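Side-chain contacts in periplasmic binding protein/LacI transcriptional regulator (Alkaliphilus metalliredigens, PDB 3CTP), which is a putative LacI-type transcriptional repressor, probably binding DNA regulatory sites, and holds beta-D-xylulofuranose in its periplasmic-binding-protein-like sugar pocket: residues Q215-M218 and L219-I223; V237-D240 and I241-A244; D101-K104 and E105-Y108. One frame throughout, in Å; residues are numbered along the deposited sequence.

Overall arrangement
Followed from the N terminus, the three contacts come in series: each is a local contact within one continuous stretch, closed before the next begins, so none encloses or crosses another. Contact 3 (101-108) starts helix 102-114, which follows strand 92-97, the outermost strand of the mixed sheet within this chain. Contact 1 (215-223) folds the loop between strands 206-209 and 234-237 into a short 3-10 turn. Contact 2 (237-244) leads from strand 234-237 of the parallel sheet into helix 240-252 and brings Asn239 to the bound sugar. Contacts 1 and 2 lie about 13 Å apart, centre to centre, and contact 3 about 24 and 25 Å from them. All three reach the second subunit.

Contact 1. Residues Q215-M218 and L219-I223; sequences QVKM and LEEDI
Lys217 holds CG between its backbone N and carbonyl carbon (chi1 63°) and then bends at chi3 and chi4, while Glu221 sets CG beside its own N and runs out extended, which brings the ammonium group over the carboxylate. Lys217 lies in the short 3-10 turn 216-220, in the loop between strands 206-209 and 234-237, and Glu221 just beyond its end. Successive N-H groups reach back three residues: Leu219 N to Val216 O, Glu220 N to Lys217 O (2.9 Å) and Glu221 N to Met218 O. Each donor stands well above the carbonyl plane, most of all Glu221 N. The lysine and glutamate side chains cross obliquely in a salt bridge, where Lys217 NZ meets Glu221 OE2 at 2.5 Å from above the carboxylate plane. That distance is very short and Lys217 chi3 (-32°) is well off a staggered value, so the exact pose of this exposed lysine is best taken with caution. The other oxygen, Glu221 OE1, comes to 3.5 Å from Met218 CA, with CB and CG of that residue a little farther off. Leu219, buried, lays its CB and CG against Val216 O, and it packs on Leu274 of the second subunit, as Val216 does on Phe270 of that subunit. Met218 rests on Phe210 of its own chain. A water links the two segments: it donates to Glu221 OE1 at 2.6 Å and accepts a weak bond from Gln215 NE2 at 3.3 Å.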
loop_
_atom_site.group_PDB
_atom_site.type_symbol
_atom_site.label_atom_id
_atom_site.label_comp_id
_atom_site.label_asym_id
_atom_site.label_seq_id
_atom_site.Cartn_x
_atom_site.Cartn_y
_atom_site.Cartn_z
ATOM N N GLN A 215 -7.537 7.770 -1.503
ATOM C CA GLN A 215 -8.489 6.682 -1.497
ATOM C C GLN A 215 -8.550 6.245 -2.949
ATOM O O GLN A 215 -8.350 7.064 -3.849
ATOM C CB GLN A 215 -9.897 7.202 -1.163
ATOM C CG GLN A 215 -10.089 7.803 0.224
ATOM C CD GLN A 215 -11.528 8.334 0.426
ATOM O OE1 GLN A 215 -12.272 7.819 1.252
ATOM N NE2 GLN A 215 -11.906 9.344 -0.353
ATOM N N VAL A 216 -8.857 4.977 -3.176
ATOM C CA VAL A 216 -8.897 4.472 -4.538
ATOM C C VAL A 216 -9.921 5.254 -5.370
ATOM O O VAL A 216 -9.714 5.488 -6.568
ATOM C CB VAL A 216 -9.188 2.976 -4.550
ATOM C CG1 VAL A 216 -9.405 2.479 -5.971
ATOM C CG2 VAL A 216 -7.998 2.258 -3.906
ATOM N N LYS A 217 -10.991 5.705 -4.722
ATOM C CA LYS A 217 -11.988 6.530 -5.438
ATOM C C LYS A 217 -11.426 7.814 -6.037
ATOM O O LYS A 217 -11.985 8.351 -7.010
ATOM C CB LYS A 217 -13.207 6.829 -4.560
ATOM C CG LYS A 217 -12.915 7.630 -3.335
ATOM C CD LYS A 217 -14.227 7.832 -2.565
ATOM C CE LYS A 217 -15.395 7.913 -3.546
ATOM N NZ LYS A 217 -15.528 9.228 -4.213
ATOM N N MET A 218 -10.331 8.315 -5.475
ATOM C CA MET A 218 -9.712 9.530 -5.989
ATOM C C MET A 218 -9.350 9.367 -7.454
ATOM O O MET A 218 -9.268 10.345 -8.194
ATOM C CB MET A 218 -8.470 9.860 -5.130
ATOM C CG MET A 218 -7.927 11.288 -5.162
ATOM S SD MET A 218 -6.739 11.568 -3.780
ATOM C CE MET A 218 -7.840 12.061 -2.437
ATOM N N LEU A 219 -9.130 8.129 -7.907
ATOM C CA LEU A 219 -8.722 7.942 -9.300
ATOM C C LEU A 219 -9.879 8.189 -10.279
ATOM O O LEU A 219 -9.646 8.304 -11.495
ATOM C CB LEU A 219 -8.131 6.534 -9.494
ATOM C CG LEU A 219 -6.885 6.272 -8.638
ATOM C CD1 LEU A 219 -6.473 4.805 -8.698
ATOM C CD2 LEU A 219 -5.716 7.122 -9.115
ATOM N N GLU A 220 -11.104 8.270 -9.740
ATOM C CA GLU A 220 -12.325 8.523 -10.511
ATOM C C GLU A 220 -12.892 9.921 -10.239
ATOM O O GLU A 220 -14.024 10.214 -10.646
ATOM C CB GLU A 220 -13.423 7.492 -10.173
ATOM C CG GLU A 220 -12.935 6.044 -10.030
ATOM C CD GLU A 220 -13.863 5.186 -9.169
ATOM O OE1 GLU A 220 -15.077 5.489 -9.104
ATOM O OE2 GLU A 220 -13.379 4.196 -8.563
ATOM N N GLU A 221 -12.124 10.759 -9.539
ATOM C CA GLU A 221 -12.563 12.121 -9.177
ATOM C C GLU A 221 -11.776 13.164 -9.967
ATOM O O GLU A 221 -10.571 13.000 -10.176
ATOM C CB GLU A 221 -12.385 12.354 -7.681
ATOM C CG GLU A 221 -13.291 11.440 -6.868
ATOM C CD GLU A 221 -13.107 11.582 -5.384
ATOM O OE1 GLU A 221 -11.999 11.951 -4.927
ATOM O OE2 GLU A 221 -14.069 11.270 -4.663
ATOM N N ASP A 222 -12.452 14.222 -10.401
ATOM C CA ASP A 222 -11.813 15.310 -11.156
ATOM C C ASP A 222 -11.599 16.507 -10.261
ATOM O O ASP A 222 -12.298 16.662 -9.263
ATOM C CB ASP A 222 -12.753 15.795 -12.256
ATOM C CG ASP A 222 -13.059 14.740 -13.297
ATOM O OD1 ASP A 222 -12.185 13.896 -13.581
ATOM O OD2 ASP A 222 -14.182 14.783 -13.849
ATOM N N ILE A 223 -10.639 17.359 -10.620
ATOM C CA ILE A 223 -10.526 18.686 -10.017
ATOM C C ILE A 223 -11.238 19.668 -10.949
ATOM O O ILE A 223 -11.037 19.638 -12.175
ATOM C CB ILE A 223 -9.053 19.090 -9.836
ATOM C CG1 ILE A 223 -8.392 18.205 -8.766
ATOM C CG2 ILE A 223 -8.937 20.559 -9.424
ATOM C CD1 ILE A 223 -6.910 18.473 -8.612
HETATM O O HOH W 1 -11.589 11.960 -2.379
#

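Contact 2. Residues V237-D240 and I241-A244; sequences VFND and IAAA. With XLF (beta-D-xylulofuranose), chain C.
An asparagine N-cap joins the end of strand 234-237 to helix 240-252 and serves the sugar pocket as well, because Asn239 uses one end of its amide for Ala242 and the other for the ligand. Its CG sits between the backbone N and the carbonyl carbon (chi1 69°), which turns OD1 back over the first turn of the helix. OD1 accepts from Ala242 N at 2.8 Å, with the donor nearly along the C=O axis. Ala243 N bonds to Asn239 O and Ala244 N to Asp240 O, the first regular helical links. The same Asn239 amide gives ND2 to ring oxygen O5 of the beta-D-xylulofuranose at 3.1 Å in an almost straight bond (168° at the hydrogen). Asp213 OD1 takes another bond from ND2, so the amide is gripped at both ends and its rotation is fixed. Ile241 lies alongside Asn239, its CG2 3.4 Å from Asn239 OD1. On the apolar side Ala242 CB stands over one face of the Phe238 ring, 4.1 Å from the centroid, in a CH-pi contact, while C5 of the sugar comes to the ring edge. Val237 CG1 reaches Ala242 CB at 3.7 Å, and Val237 CB lies beside Ala243 CB. The Asp240 carboxylate is taken up by Thr281 OG1 and Ser269 N. The ligand lies at the carboxyl end of a parallel strand, beside the start of the following helix, as is usual in the alternating beta-alpha fold of periplasmic-binding-protein-like domains.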
loop_
_atom_site.group_PDB
_atom_site.type_symbol
_atom_site.label_atom_id
_atom_site.label_comp_id
_atom_site.label_asym_id
_atom_site.label_seq_id
_atom_site.Cartn_x
_atom_site.Cartn_y
_atom_site.Cartn_z
ATOM N N VAL A 237 2.419 19.355 -3.491
ATOM C CA VAL A 237 1.300 18.511 -3.067
ATOM C C VAL A 237 1.605 17.896 -1.710
ATOM O O VAL A 237 2.738 17.490 -1.438
ATOM C CB VAL A 237 1.029 17.383 -4.089
ATOM C CG1 VAL A 237 -0.283 16.676 -3.719
ATOM C CG2 VAL A 237 0.944 17.948 -5.511
ATOM N N PHE A 238 0.596 17.839 -0.847
ATOM C CA PHE A 238 0.842 17.530 0.567
ATOM C C PHE A 238 1.473 16.178 0.851
ATOM O O PHE A 238 2.065 15.999 1.925
ATOM C CB PHE A 238 -0.447 17.705 1.402
ATOM C CG PHE A 238 -1.536 16.696 1.080
ATOM C CD1 PHE A 238 -1.653 15.521 1.827
ATOM C CD2 PHE A 238 -2.476 16.954 0.089
ATOM C CE1 PHE A 238 -2.661 14.628 1.531
ATOM C CE2 PHE A 238 -3.498 16.066 -0.198
ATOM C CZ PHE A 238 -3.589 14.899 0.534
ATOM N N ASN A 239 1.321 15.195 -0.039
ATOM C CA ASN A 239 2.119 13.976 0.112
ATOM C C ASN A 239 2.348 13.307 -1.212
ATOM O O ASN A 239 1.834 13.764 -2.240
ATOM C CB ASN A 239 1.545 13.008 1.177
ATOM C CG ASN A 239 0.253 12.372 0.765
ATOM O OD1 ASN A 239 -0.096 12.366 -0.403
ATOM N ND2 ASN A 239 -0.490 11.815 1.747
ATOM N N ASP A 240 3.210 12.293 -1.214
ATOM C CA ASP A 240 3.633 11.702 -2.475
ATOM C C ASP A 240 2.516 10.947 -3.183
ATOM O O ASP A 240 2.429 10.991 -4.405
ATOM C CB ASP A 240 4.827 10.747 -2.294
ATOM C CG ASP A 240 6.114 11.468 -1.950
ATOM O OD1 ASP A 240 6.199 12.707 -2.096
ATOM O OD2 ASP A 240 7.071 10.758 -1.543
ATOM N N ILE A 241 1.683 10.231 -2.426
ATOM C CA ILE A 241 0.598 9.472 -3.092
ATOM C C ILE A 241 -0.438 10.429 -3.707
ATOM O O ILE A 241 -0.919 10.198 -4.826
ATOM C CB ILE A 241 -0.012 8.384 -2.148
ATOM C CG1 ILE A 241 -1.034 7.525 -2.899
ATOM C CG2 ILE A 241 -0.578 9.007 -0.896
ATOM C CD1 ILE A 241 -0.401 6.671 -3.983
ATOM N N ALA A 242 -0.755 11.526 -3.021
ATOM C CA ALA A 242 -1.630 12.529 -3.643
ATOM C C ALA A 242 -0.935 13.141 -4.875
ATOM O O ALA A 242 -1.552 13.396 -5.909
ATOM C CB ALA A 242 -1.979 13.613 -2.615
ATOM N N ALA A 243 0.368 13.388 -4.776
ATOM C CA ALA A 243 1.091 13.948 -5.945
ATOM C C ALA A 243 0.985 13.011 -7.148
ATOM O O ALA A 243 0.879 13.466 -8.287
ATOM C CB ALA A 243 2.587 14.167 -5.614
ATOM N N ALA A 244 1.070 11.703 -6.903
ATOM C CA ALA A 244 0.956 10.735 -7.992
ATOM C C ALA A 244 -0.385 10.884 -8.697
ATOM O O ALA A 244 -0.463 10.747 -9.942
ATOM C CB ALA A 244 1.084 9.294 -7.430
HETATM O O4 XLF C . -0.417 13.265 7.708
HETATM C C4 XLF C . 0.590 13.379 6.699
HETATM C C5 XLF C . -0.116 13.424 5.352
HETATM O O5 XLF C . 0.146 12.163 4.726
HETATM C C3 XLF C . 1.441 12.121 6.641
HETATM O O3 XLF C . 2.759 12.347 7.159
HETATM C C2 XLF C . 1.465 11.843 5.163
HETATM O O2 XLF C . 2.406 12.706 4.492
HETATM C C1 XLF C . 1.746 10.389 4.843
HETATM O O1 XLF C . 1.628 10.185 3.427
#

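Contact 3. Residues D101-K104 and E105-Y108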
loop_
_atom_site.group_PDB
_atom_site.type_symbol
_atom_site.label_atom_id
_atom_site.label_comp_id
_atom_site.label_asym_id
_atom_site.label_seq_id
_atom_site.Cartn_x
_atom_site.Cartn_y
_atom_site.Cartn_z
ATOM N N ASP A 101 -10.986 7.995 10.590
ATOM C CA ASP A 101 -12.360 8.084 11.089
ATOM C C ASP A 101 -12.363 7.974 12.602
ATOM O O ASP A 101 -11.852 7.009 13.172
ATOM C CB ASP A 101 -13.204 6.959 10.499
ATOM C CG ASP A 101 -14.661 7.053 10.932
ATOM O OD1 ASP A 101 -15.389 7.904 10.391
ATOM O OD2 ASP A 101 -15.049 6.314 11.826
ATOM N N LYS A 102 -12.955 8.963 13.256
ATOM C CA LYS A 102 -12.954 8.993 14.703
ATOM C C LYS A 102 -13.651 7.765 15.280
ATOM O O LYS A 102 -13.238 7.212 16.297
ATOM C CB LYS A 102 -13.651 10.292 15.178
ATOM C CG LYS A 102 -13.466 10.571 16.661
ATOM C CD LYS A 102 -14.193 11.851 17.119
ATOM C CE LYS A 102 -13.851 13.039 16.239
ATOM N NZ LYS A 102 -14.216 14.344 16.914
ATOM N N GLU A 103 -14.745 7.330 14.665
ATOM C CA GLU A 103 -15.446 6.189 15.249
ATOM C C GLU A 103 -14.696 4.861 15.058
ATOM O O GLU A 103 -14.741 3.983 15.917
ATOM C CB GLU A 103 -16.874 6.113 14.720
ATOM C CG GLU A 103 -17.624 7.452 14.896
ATOM C CD GLU A 103 -17.591 8.032 16.324
ATOM O OE1 GLU A 103 -17.776 7.278 17.309
ATOM O OE2 GLU A 103 -17.402 9.264 16.458
ATOM N N LYS A 104 -14.003 4.698 13.938
ATOM C CA LYS A 104 -13.177 3.496 13.783
ATOM C C LYS A 104 -12.031 3.513 14.782
ATOM O O LYS A 104 -11.660 2.484 15.346
ATOM C CB LYS A 104 -12.612 3.382 12.360
ATOM C CG LYS A 104 -13.681 2.997 11.344
ATOM C CD LYS A 104 -13.136 3.015 9.929
ATOM C CE LYS A 104 -14.280 2.758 8.945
ATOM N NZ LYS A 104 -13.849 2.747 7.520
ATOM N N GLU A 105 -11.448 4.683 14.996
ATOM C CA GLU A 105 -10.392 4.780 16.004
ATOM C C GLU A 105 -10.932 4.407 17.382
ATOM O O GLU A 105 -10.302 3.657 18.136
ATOM C CB GLU A 105 -9.800 6.203 16.027
ATOM C CG GLU A 105 -8.669 6.312 17.017
ATOM C CD GLU A 105 -8.054 7.691 17.047
ATOM O OE1 GLU A 105 -8.529 8.598 16.308
ATOM O OE2 GLU A 105 -7.067 7.832 17.816
ATOM N N LYS A 106 -12.103 4.938 17.733
ATOM C CA LYS A 106 -12.673 4.611 19.039
ATOM C C LYS A 106 -12.912 3.106 19.199
ATOM O O LYS A 106 -12.647 2.506 20.252
ATOM C CB LYS A 106 -13.989 5.386 19.227
ATOM C CG LYS A 106 -14.694 5.072 20.525
ATOM C CD LYS A 106 -15.943 5.954 20.685
ATOM C CE LYS A 106 -15.596 7.436 20.850
ATOM N NZ LYS A 106 -16.847 8.300 20.955
ATOM N N THR A 107 -13.406 2.480 18.132
ATOM C CA THR A 107 -13.697 1.065 18.164
ATOM C C THR A 107 -12.415 0.269 18.366
ATOM O O THR A 107 -12.358 -0.629 19.186
ATOM C CB THR A 107 -14.349 0.637 16.844
ATOM O OG1 THR A 107 -15.628 1.278 16.722
ATOM C CG2 THR A 107 -14.515 -0.895 16.813
ATOM N N TYR A 108 -11.364 0.631 17.630
ATOM C CA TYR A 108 -10.106 -0.119 17.764
ATOM C C TYR A 108 -9.437 0.116 19.115
ATOM O O TYR A 108 -8.775 -0.768 19.661
ATOM C CB TYR A 108 -9.141 0.150 16.578
ATOM C CG TYR A 108 -9.534 -0.768 15.454
ATOM C CD1 TYR A 108 -9.452 -2.141 15.631
ATOM C CD2 TYR A 108 -10.049 -0.284 14.283
ATOM C CE1 TYR A 108 -9.883 -3.023 14.651
ATOM C CE2 TYR A 108 -10.490 -1.164 13.276
ATOM C CZ TYR A 108 -10.399 -2.530 13.483
ATOM O OH TYR A 108 -10.837 -3.412 12.500
HETATM O O HOH W 2 -8.929 8.622 13.573
#
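Asp101 O receives Glu105 N at 3.0 Å, and the next three i to i+4 bonds, Lys106 N to Lys102 O, Thr107 N to Glu103 O and Tyr108 N to Lys104 O, continue the regular first turns of helix 102-114. Asp101 is the N-cap: its OD2 accepts from Lys104 N at 2.9 Å through the lone pair pointing away from the other oxygen. Thr107 places OG1 beside its own backbone N (chi1 -65°), where the hydroxyl donates to Glu103 O at 3.0 Å. Thr107 N and Thr107 OG1 thus approach Glu103 O from opposite faces of its plane. A valine in place of this threonine would probably leave Glu103 O without its hydroxyl donor, the backbone N-H remaining its partner in this turn. Glu103 and Lys106 lie side by side in a long salt bridge, OE1 to NZ 3.9 Å, but Lys106 has a stronger mate in Glu130. Glu105 runs fully extended into a buried site, where OE2 is hydrogen-bonded to Ser125 OG and Tyr131 OH, and OE1 to Gln126 N. The Tyr108 hydroxyl is hydrogen-bonded to Glu83 OE2 and Leu93 N, both of the second subunit, while Tyr108 CD2 lies 3.4 Å from Lys104 O. At the start of the helix a water donates to Glu105 OE1 at 2.8 Å and more weakly to Asp101 O at 3.4 Å.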